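PDB 3M5K: putative NADH dehydrogenase/NAD(P)H nitroreductase from Parabacteroides distasonis, which binds flavin mononucleotide and, as a member of the nitroreductase family, is probably an FMN-dependent oxidoreductase. Local coordinates for residues T119-Y124 / L144-V149; V82-T87 / L135-H140. All blocks are in the same frame, centred on the assembly; numbering follows the deposited sequence.

Interaction 1 of 2, residues T119-Y124 / L144-V149. With FMN (flavin mononucleotide), chain C.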
loop_
_atom_site.group_PDB
_atom_site.type_symbol
_atom_site.label_atom_id
_atom_site.label_comp_id
_atom_site.label_asym_id
_atom_site.label_seq_id
_atom_site.Cartn_x
_atom_site.Cartn_y
_atom_site.Cartn_z
ATOM N N THR A 119 10.344 -4.704 -6.031
ATOM C CA THR A 119 11.583 -5.334 -5.541
ATOM C C THR A 119 12.098 -4.526 -4.366
ATOM O O THR A 119 12.234 -3.304 -4.447
ATOM C CB THR A 119 12.670 -5.567 -6.633
ATOM O OG1 THR A 119 13.328 -4.344 -6.994
ATOM C CG2 THR A 119 12.018 -6.242 -7.897
ATOM N N ALA A 120 12.388 -5.218 -3.279
ATOM C CA ALA A 120 12.712 -4.543 -2.026
ATOM C C ALA A 120 14.070 -3.867 -2.063
ATOM O O ALA A 120 15.013 -4.401 -2.651
ATOM C CB ALA A 120 12.664 -5.529 -0.849
ATOM N N VAL A 121 14.173 -2.703 -1.417
ATOM C CA VAL A 121 15.461 -2.090 -1.118
ATOM C C VAL A 121 15.604 -2.008 0.412
ATOM O O VAL A 121 16.187 -2.894 1.047
ATOM C CB VAL A 121 15.640 -0.750 -1.885
ATOM C CG1 VAL A 121 16.968 -0.111 -1.553
ATOM C CG2 VAL A 121 15.495 -0.981 -3.401
ATOM N N TYR A 122 14.969 -1.013 1.023
ATOM C CA TYR A 122 14.712 -1.017 2.442
ATOM C C TYR A 122 13.973 -2.324 2.814
ATOM O O TYR A 122 13.096 -2.777 2.048
ATOM C CB TYR A 122 13.840 0.217 2.813
ATOM C CG TYR A 122 13.376 0.270 4.258
ATOM C CD1 TYR A 122 14.089 0.991 5.211
ATOM C CD2 TYR A 122 12.186 -0.346 4.656
ATOM C CE1 TYR A 122 13.645 1.083 6.539
ATOM C CE2 TYR A 122 11.745 -0.261 5.940
ATOM C CZ TYR A 122 12.470 0.445 6.890
ATOM O OH TYR A 122 12.014 0.499 8.192
ATOM N N PRO A 123 14.311 -2.923 3.976
ATOM C CA PRO A 123 15.236 -2.490 5.038
ATOM C C PRO A 123 16.674 -3.047 4.940
ATOM O O PRO A 123 17.402 -3.025 5.945
ATOM C CB PRO A 123 14.578 -3.066 6.297
ATOM C CG PRO A 123 14.044 -4.362 5.808
ATOM C CD PRO A 123 13.610 -4.150 4.380
ATOM N N TYR A 124 17.065 -3.501 3.756
ATOM C CA TYR A 124 18.363 -4.237 3.593
ATOM C C TYR A 124 19.517 -3.270 3.316
ATOM O O TYR A 124 19.578 -2.666 2.225
ATOM C CB TYR A 124 18.262 -5.246 2.451
ATOM C CG TYR A 124 17.157 -6.218 2.621
ATOM C CD1 TYR A 124 17.278 -7.304 3.495
ATOM C CD2 TYR A 124 15.941 -6.043 1.960
ATOM C CE1 TYR A 124 16.243 -8.188 3.673
ATOM C CE2 TYR A 124 14.896 -6.951 2.131
ATOM C CZ TYR A 124 15.056 -8.005 2.989
ATOM O OH TYR A 124 14.022 -8.899 3.154
ATOM N N LEU A 144 12.665 2.811 -0.876
ATOM C CA LEU A 144 11.829 1.720 -0.388
ATOM C C LEU A 144 12.000 0.497 -1.298
ATOM O O LEU A 144 12.099 -0.633 -0.835
ATOM C CB LEU A 144 10.337 2.098 -0.354
ATOM C CG LEU A 144 9.406 0.967 0.154
ATOM C CD1 LEU A 144 9.804 0.492 1.596
ATOM C CD2 LEU A 144 7.936 1.493 0.104
ATOM N N ASN A 145 11.978 0.752 -2.593
ATOM C CA ASN A 145 11.910 -0.325 -3.599
ATOM C C ASN A 145 12.433 0.124 -4.952
ATOM O O ASN A 145 12.641 1.301 -5.174
ATOM C CB ASN A 145 10.469 -0.879 -3.706
ATOM C CG ASN A 145 9.425 0.200 -3.968
ATOM O OD1 ASN A 145 9.692 1.198 -4.645
ATOM N ND2 ASN A 145 8.227 0.019 -3.401
ATOM N N VAL A 146 12.657 -0.841 -5.846
ATOM C CA VAL A 146 12.775 -0.572 -7.263
ATOM C C VAL A 146 11.652 -1.303 -7.959
ATOM O O VAL A 146 11.440 -2.510 -7.745
ATOM C CB VAL A 146 14.175 -1.010 -7.868
ATOM C CG1 VAL A 146 14.244 -0.597 -9.373
ATOM C CG2 VAL A 146 15.349 -0.449 -7.019
ATOM N N ILE A 147 10.933 -0.595 -8.808
ATOM C CA ILE A 147 9.782 -1.178 -9.517
ATOM C C ILE A 147 10.056 -1.124 -11.030
ATOM O O ILE A 147 9.805 -0.119 -11.675
ATOM C CB ILE A 147 8.419 -0.451 -9.186
ATOM C CG1 ILE A 147 8.194 -0.403 -7.646
ATOM C CG2 ILE A 147 7.252 -1.121 -9.919
ATOM C CD1 ILE A 147 6.925 0.309 -7.197
ATOM N N PRO A 148 10.588 -2.227 -11.575
ATOM C CA PRO A 148 10.675 -2.292 -13.030
ATOM C C PRO A 148 9.266 -2.315 -13.608
ATOM O O PRO A 148 8.341 -2.881 -13.004
ATOM C CB PRO A 148 11.407 -3.600 -13.310
ATOM C CG PRO A 148 11.870 -4.129 -11.988
ATOM C CD PRO A 148 11.090 -3.437 -10.912
ATOM N N VAL A 149 9.107 -1.684 -14.751
ATOM C CA VAL A 149 7.846 -1.711 -15.464
ATOM C C VAL A 149 8.130 -2.039 -16.927
ATOM O O VAL A 149 9.249 -1.861 -17.427
ATOM C CB VAL A 149 7.046 -0.386 -15.357
ATOM C CG1 VAL A 149 6.517 -0.168 -13.943
ATOM C CG2 VAL A 149 7.896 0.799 -15.791
HETATM N N1 FMN C . 9.932 -9.688 -5.955
HETATM C C2 FMN C . 11.207 -9.825 -6.486
HETATM O O2 FMN C . 11.397 -10.392 -7.570
HETATM N N3 FMN C . 12.292 -9.314 -5.809
HETATM C C4 FMN C . 12.187 -8.693 -4.584
HETATM O O4 FMN C . 13.206 -8.266 -4.064
HETATM C C4A FMN C . 10.908 -8.557 -4.015
HETATM N N5 FMN C . 10.736 -7.964 -2.759
HETATM C C5A FMN C . 9.442 -7.670 -2.342
HETATM C C6 FMN C . 9.282 -6.900 -1.192
HETATM C C7 FMN C . 8.018 -6.518 -0.734
HETATM C C7M FMN C . 8.019 -5.651 0.535
HETATM C C8 FMN C . 6.847 -6.918 -1.469
HETATM C C8M FMN C . 5.423 -6.559 -1.085
HETATM C C9 FMN C . 7.011 -7.693 -2.604
HETATM C C9A FMN C . 8.313 -8.090 -3.073
HETATM N N10 FMN C . 8.503 -8.908 -4.222
HETATM C C10 FMN C . 9.785 -9.063 -4.729
HETATM C "C1'" FMN C . 7.368 -9.492 -5.023
HETATM C "C2'" FMN C . 6.830 -10.735 -4.298
HETATM O "O2'" FMN C . 7.651 -11.866 -4.561
HETATM C "C3'" FMN C . 5.381 -11.031 -4.724
HETATM O "O3'" FMN C . 4.518 -9.951 -4.402
HETATM C "C4'" FMN C . 4.857 -12.348 -4.162
HETATM O "O4'" FMN C . 5.596 -13.469 -4.673
HETATM C "C5'" FMN C . 3.368 -12.494 -4.473
HETATM O "O5'" FMN C . 3.148 -12.559 -5.872
HETATM P P FMN C . 2.211 -11.520 -6.674
HETATM O O1P FMN C . 0.813 -11.634 -6.081
HETATM O O2P FMN C . 2.776 -10.098 -6.594
HETATM O O3P FMN C . 2.250 -11.946 -8.114
#
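The end of strand 115-120 runs antiparallel to strand 141-150 in the central sheet of the nitroreductase fold, with Thr119 and Val146 forming a hydrogen-bonded pair and Ala120 and Asn145 the non-hydrogen-bonded pair next to it. Val146 N reaches Thr119 O at 2.9 Å, in the carbonyl plane, and Thr119 N returns a bond to Val146 O. That oxygen is gripped twice: Thr119 OG1, held in the crowded position between its own N and carbonyl carbon (chi1 75°), donates to Val146 O at 2.7 Å along an in-plane lone pair, whereas Thr119 N comes from above the carbonyl plane. Beyond the strand, Val121 N still bonds to Leu144 O at 3.0 Å, so the pairing outlasts the regular structure. Val121 sends CG2 back over the Asn145 backbone to meet Val146 CG2 at 3.7 Å, and helix 125-135 packs on both valines. Tyr122 crosses Leu144 obliquely, CD2 against CD1, while CB of Pro123, which follows a cis peptide bond, sits over the centre of one face of the tyrosine ring. Asn145 turns its amide away, to Ser102 OG and Val83 N. Toward the flavin, Thr119 CG2 lies near N3 of the isoalloxazine, Ala120 CB lies 3.6 Å from FMN N5, and Ala120 N donates to FMN O4 at 3.3 Å.

Interaction 2 of 2, residues V82-T87 / L135-H140; sequences VVCGDT and LRLPDH
His140 O, at the end of the loop that leads from helix 125-135 into strand 141-150, is the acceptor on which residues 82-87 and 135-140 converge. Thr87 N donates to His140 O at 2.9 Å, nearly along the C=O axis and almost straight (166° at the hydrogen). The same oxygen takes a second bond from Thr87 OG1 at 3.1 Å, this time from above the carbonyl plane; with chi1 at 61° the hydroxyl sits between its own backbone N and carbonyl carbon, so one residue grips the carbonyl with both main chain and side chain. Asp86 CA adds a CA-H...O contact to His140 O at 3.4 Å.

The carboxylate of Asp86, with CG anti to its backbone N, meets the edge of the His140 imidazole. Both OD1 and OD2 of Asp86 lie 3.3 Å from His140 CD2, and the two planes are turned 55° apart. The stronger partners of OD1 are the backbone N-H groups of Ile88 and Lys89, which hold the carboxylate at the turn after the strand; its charge could nevertheless favour a protonated His140.

Farther back, the contact is apolar. Val82 CG2 and Leu135 CD1 meet tip to tip at 3.8 Å, and Leu137 CD1 comes within 3.9 Å of Cys84 SG. Leu137 O is satisfied by Arg132 NH1, while Arg136 NH2 bonds to Asn170 O of the second subunit. Arg136, with positive phi, ends helix 125-135 in a Schellman motif, from which the loop runs over the sheet face carrying Val82 and Cys84, comes down on the end of strand 79-86 at Thr87, and enters the antiparallel neighbour 141-150, a helix-to-strand connection within the alpha+beta nitroreductase fold.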
loop_
_atom_site.group_PDB
_atom_site.type_symbol
_atom_site.label_atom_id
_atom_site.label_comp_id
_atom_site.label_asym_id
_atom_site.label_seq_id
_atom_site.Cartn_x
_atom_site.Cartn_y
_atom_site.Cartn_z
ATOM N N VAL A 82 11.746 4.104 -8.802
ATOM C CA VAL A 82 12.212 3.921 -7.415
ATOM C C VAL A 82 11.401 4.815 -6.484
ATOM O O VAL A 82 11.428 6.048 -6.619
ATOM C CB VAL A 82 13.737 4.216 -7.304
ATOM C CG1 VAL A 82 14.252 4.057 -5.859
ATOM C CG2 VAL A 82 14.518 3.253 -8.293
ATOM N N VAL A 83 10.616 4.189 -5.600
ATOM C CA VAL A 83 9.841 4.928 -4.626
ATOM C C VAL A 83 10.690 5.126 -3.378
ATOM O O VAL A 83 11.186 4.162 -2.815
ATOM C CB VAL A 83 8.474 4.238 -4.297
ATOM C CG1 VAL A 83 7.663 5.125 -3.294
ATOM C CG2 VAL A 83 7.695 3.907 -5.610
ATOM N N CYS A 84 10.825 6.392 -2.957
ATOM C CA CYS A 84 11.627 6.792 -1.816
ATOM C C CYS A 84 10.795 7.545 -0.779
ATOM O O CYS A 84 9.775 8.149 -1.120
ATOM C CB CYS A 84 12.769 7.709 -2.258
ATOM S SG CYS A 84 13.867 7.023 -3.531
ATOM N N GLY A 85 11.252 7.522 0.470
ATOM C CA GLY A 85 10.640 8.324 1.497
ATOM C C GLY A 85 11.601 9.330 2.064
ATOM O O GLY A 85 12.831 9.100 2.139
ATOM N N ASP A 86 11.060 10.505 2.353
ATOM C CA ASP A 86 11.830 11.542 3.003
ATOM C C ASP A 86 11.687 11.375 4.523
ATOM O O ASP A 86 10.631 11.641 5.123
ATOM C CB ASP A 86 11.387 12.933 2.510
ATOM C CG ASP A 86 12.217 14.069 3.103
ATOM O OD1 ASP A 86 12.689 13.940 4.235
ATOM O OD2 ASP A 86 12.358 15.115 2.436
ATOM N N THR A 87 12.778 10.985 5.157
ATOM C CA THR A 87 12.767 10.595 6.577
ATOM C C THR A 87 12.773 11.822 7.491
ATOM O O THR A 87 12.506 11.693 8.683
ATOM C CB THR A 87 13.958 9.685 6.925
ATOM O OG1 THR A 87 15.165 10.405 6.667
ATOM C CG2 THR A 87 13.924 8.394 6.059
ATOM N N LEU A 135 21.954 6.389 -7.648
ATOM C CA LEU A 135 20.978 7.447 -7.919
ATOM C C LEU A 135 21.288 8.725 -7.158
ATOM O O LEU A 135 20.510 9.687 -7.204
ATOM C CB LEU A 135 19.572 6.926 -7.594
ATOM C CG LEU A 135 19.125 5.704 -8.416
ATOM C CD1 LEU A 135 17.688 5.257 -8.005
ATOM C CD2 LEU A 135 19.236 5.969 -9.909
ATOM N N ARG A 136 22.409 8.749 -6.458
ATOM C CA ARG A 136 22.865 9.943 -5.728
ATOM C C ARG A 136 21.766 10.476 -4.794
ATOM O O ARG A 136 21.493 11.674 -4.723
ATOM C CB ARG A 136 23.399 11.027 -6.703
ATOM C CG ARG A 136 24.637 10.585 -7.463
ATOM C CD ARG A 136 24.928 11.457 -8.690
ATOM N NE ARG A 136 23.749 11.590 -9.534
ATOM C CZ ARG A 136 23.279 10.652 -10.337
ATOM N NH1 ARG A 136 23.902 9.497 -10.486
ATOM N NH2 ARG A 136 22.170 10.891 -11.028
ATOM N N LEU A 137 21.168 9.562 -4.036
ATOM C CA LEU A 137 20.118 9.930 -3.085
ATOM C C LEU A 137 20.705 10.555 -1.841
ATOM O O LEU A 137 21.572 9.959 -1.210
ATOM C CB LEU A 137 19.262 8.702 -2.689
ATOM C CG LEU A 137 18.590 8.013 -3.877
ATOM C CD1 LEU A 137 17.756 6.793 -3.374
ATOM C CD2 LEU A 137 17.740 8.942 -4.777
ATOM N N PRO A 138 20.218 11.751 -1.464
ATOM C CA PRO A 138 20.657 12.409 -0.228
ATOM C C PRO A 138 20.385 11.517 0.988
ATOM O O PRO A 138 19.491 10.673 0.918
ATOM C CB PRO A 138 19.796 13.692 -0.169
ATOM C CG PRO A 138 19.164 13.834 -1.472
ATOM C CD PRO A 138 19.251 12.557 -2.233
ATOM N N ASP A 139 21.094 11.804 2.076
ATOM C CA ASP A 139 21.072 11.020 3.303
ATOM C C ASP A 139 19.681 10.887 3.943
ATOM O O ASP A 139 19.394 9.893 4.605
ATOM C CB ASP A 139 22.004 11.653 4.339
ATOM C CG ASP A 139 23.440 11.679 3.881
ATOM O OD1 ASP A 139 23.950 10.609 3.521
ATOM O OD2 ASP A 139 24.027 12.779 3.877
ATOM N N HIS A 140 18.871 11.920 3.781
ATOM C CA HIS A 140 17.474 11.970 4.312
ATOM C C HIS A 140 16.411 11.342 3.379
ATOM O O HIS A 140 15.198 11.360 3.689
ATOM C CB HIS A 140 17.098 13.404 4.686
ATOM C CG HIS A 140 16.787 14.270 3.518
ATOM N ND1 HIS A 140 17.770 14.874 2.754
ATOM C CD2 HIS A 140 15.611 14.636 2.970
ATOM C CE1 HIS A 140 17.205 15.564 1.784
ATOM N NE2 HIS A 140 15.893 15.438 1.889
#

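Overall arrangement
Interactions 1 and 2 are centred 12 Å apart on the same antiparallel sheet, whose strand order is 50-55, 79-86, 141-150, 115-120. Their segments alternate along the chain: 82-87, 119-124, 135-140, then 144-149. Helix 125-135 bridges the middle two, so the chain leaves the flavin-side edge strand in interaction 1, passes through the helix and the loop of interaction 2, and returns as the strand between 79-86 and 115-120. There the contacts join directly, through a probable hydrogen bond from Leu144 N to Val83 O and packing of Val146 on Val82. Interaction 1 thus sets the Ala120 N-H at the FMN, while interaction 2, its Val82 side chain about 12 Å from the flavin, closes the helix-to-strand connection; both reach the second subunit.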